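Local structure of scavenger receptor with C-type lectin type I (Homo sapiens, 2OX8) at residues Leu40-Thr45 with Ile127-Arg132. The protein binds carbohydrates, among them the leukocyte cell-surface glycan Lewis(x), through a C-type lectin carbohydrate-recognition domain, and probably serves as a scavenger receptor. Numbering follows the deposited sequence.
With ZN (zinc ion), chain F; ZN (zinc ion), chain G.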
# COMPACT_ATOMS: atom_id res chain seq x y z
N LEU A 40 -4.13 -5.59 1.78
CA LEU A 40 -3.04 -4.66 1.65
C LEU A 40 -3.51 -3.40 2.41
O LEU A 40 -4.68 -2.97 2.31
CB LEU A 40 -2.75 -4.42 0.17
CG LEU A 40 -1.94 -5.56 -0.51
CD1 LEU A 40 -2.07 -5.49 -2.02
CD2 LEU A 40 -0.46 -5.48 -0.08
N VAL A 41 -2.60 -2.84 3.20
CA VAL A 41 -2.83 -1.69 4.05
C VAL A 41 -3.52 -0.48 3.40
O VAL A 41 -3.30 -0.17 2.23
CB VAL A 41 -1.48 -1.25 4.67
CG1 VAL A 41 -0.58 -0.68 3.59
CG2 VAL A 41 -1.69 -0.26 5.77
N PHE A 42 -4.38 0.18 4.18
CA PHE A 42 -5.08 1.40 3.75
C PHE A 42 -4.47 2.45 4.67
O PHE A 42 -4.32 2.21 5.88
CB PHE A 42 -6.58 1.36 4.05
CG PHE A 42 -7.34 0.32 3.29
CD1 PHE A 42 -8.53 -0.17 3.78
CD2 PHE A 42 -6.84 -0.20 2.09
CE1 PHE A 42 -9.23 -1.17 3.11
CE2 PHE A 42 -7.53 -1.20 1.41
CZ PHE A 42 -8.73 -1.69 1.92
N ILE A 43 -4.09 3.60 4.12
CA ILE A 43 -3.51 4.66 4.95
C ILE A 43 -4.47 5.85 4.93
O ILE A 43 -4.54 6.58 3.93
CB ILE A 43 -2.13 5.05 4.42
CG1 ILE A 43 -1.20 3.85 4.54
CG2 ILE A 43 -1.60 6.26 5.18
CD1 ILE A 43 -0.00 3.91 3.66
N ASN A 44 -5.21 6.04 6.02
CA ASN A 44 -6.19 7.11 6.06
C ASN A 44 -5.98 8.34 6.93
O ASN A 44 -6.90 9.13 7.10
CB ASN A 44 -7.54 6.50 6.36
CG ASN A 44 -8.05 5.67 5.21
OD1 ASN A 44 -8.21 6.16 4.10
ND2 ASN A 44 -8.31 4.39 5.47
N THR A 45 -4.78 8.51 7.47
CA THR A 45 -4.50 9.66 8.30
C THR A 45 -3.01 9.85 8.30
O THR A 45 -2.27 8.89 8.08
CB THR A 45 -4.95 9.42 9.76
OG1 THR A 45 -4.34 8.22 10.26
CG2 THR A 45 -6.46 9.30 9.84
N ILE A 127 2.55 -4.70 2.76
CA ILE A 127 2.05 -4.53 4.11
C ILE A 127 0.60 -5.01 4.20
O ILE A 127 -0.26 -4.61 3.41
CB ILE A 127 2.12 -3.03 4.53
CG1 ILE A 127 3.56 -2.54 4.47
CG2 ILE A 127 1.57 -2.85 5.95
CD1 ILE A 127 3.73 -1.06 4.87
N CYS A 128 0.34 -5.89 5.15
CA CYS A 128 -1.01 -6.40 5.36
C CYS A 128 -1.58 -5.71 6.60
O CYS A 128 -0.86 -5.36 7.55
CB CYS A 128 -1.00 -7.91 5.56
SG CYS A 128 -0.55 -8.90 4.10
N GLU A 129 -2.89 -5.52 6.60
CA GLU A 129 -3.54 -4.83 7.69
C GLU A 129 -4.90 -5.46 7.99
O GLU A 129 -5.55 -6.02 7.09
CB GLU A 129 -3.70 -3.36 7.28
CG GLU A 129 -4.53 -2.47 8.20
CD GLU A 129 -4.84 -1.11 7.59
OE1 GLU A 129 -5.45 -1.07 6.50
OE2 GLU A 129 -4.50 -0.07 8.19
N LYS A 130 -5.31 -5.39 9.25
CA LYS A 130 -6.62 -5.89 9.67
C LYS A 130 -6.99 -5.24 11.00
O LYS A 130 -6.15 -5.11 11.89
CB LYS A 130 -6.64 -7.41 9.80
CG LYS A 130 -5.64 -8.00 10.77
CD LYS A 130 -5.82 -9.52 10.82
CE LYS A 130 -4.60 -10.23 11.42
NZ LYS A 130 -4.74 -11.70 11.16
N ASP A 131 -8.23 -4.79 11.10
CA ASP A 131 -8.74 -4.13 12.29
C ASP A 131 -9.37 -5.16 13.23
O ASP A 131 -10.27 -5.89 12.84
CB ASP A 131 -9.76 -3.05 11.85
CG ASP A 131 -10.56 -2.48 13.00
OD1 ASP A 131 -11.24 -3.24 13.72
OD2 ASP A 131 -10.54 -1.25 13.19
N ARG A 132 -8.90 -5.23 14.47
CA ARG A 132 -9.45 -6.18 15.44
C ARG A 132 -10.91 -5.90 15.71
O ARG A 132 -11.36 -4.76 15.48
CB ARG A 132 -8.67 -6.11 16.75
CG ARG A 132 -7.20 -6.45 16.62
CD ARG A 132 -6.56 -6.71 17.97
NE ARG A 132 -6.35 -5.50 18.76
CZ ARG A 132 -5.53 -4.52 18.41
NH1 ARG A 132 -4.83 -4.58 17.28
NH2 ARG A 132 -5.38 -3.47 19.21
ZN ZN F . -4.97 1.69 7.81
ZN ZN G . -10.97 0.30 13.99
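Glu129 reaches from strand 125-131 to the backbone of Val41 and Phe42. CB lies 3.7 Å from Val41 CA. With CG anti to the backbone N (chi1 172°) and the chain extended beyond it, the carboxylate is carried past Val41, whose CG2 sits 3.7 Å from OE2. At the tip the two oxygens divide the work. OE1 accepts a hydrogen bond from Phe42 N at 2.8 Å; the N-H points nearly straight at it (159°) but comes from above the carboxylate plane. OE2 binds a zinc ion at 1.9 Å, and Phe42 O binds the same metal at 2.1 Å, so a single residue, Phe42, meets the carboxylate directly through its N-H and, by way of the metal, through its C=O. Glu48 of helix 46-55 supplies a further ligand. The metal probably offsets the negative charge of the two carboxylates, that of the buried Glu129 among them. The plane of the Phe42 ring stands 79° from that of the Glu129 carboxylate, and the ring stacks on His39. Two residues on, Asp131 OD2 binds a second zinc ion, shared with Asp14.

One step back, Leu40 and Cys128 form an antiparallel non-hydrogen-bonded pair, and Val41 N donates to Ile127 O at 2.9 Å. Leu40 CA approaches that oxygen too, in a CA-H...O contact. Val41 CB packs against Ile127 CG2 at 3.7 Å, and Val41 CG1 leans on Ile127 CB.

In this C-type lectin fold the contact joins the short strand 39-40 and the loop after it to strand 125-131, the last strand in the chain. Cys128 is tied to Cys33 of helix 26-35, a helix that Leu40 also packs against. Val41 and Ile127 both touch Ile52 of helix 46-55, while strand 15-19 runs antiparallel to 125-131.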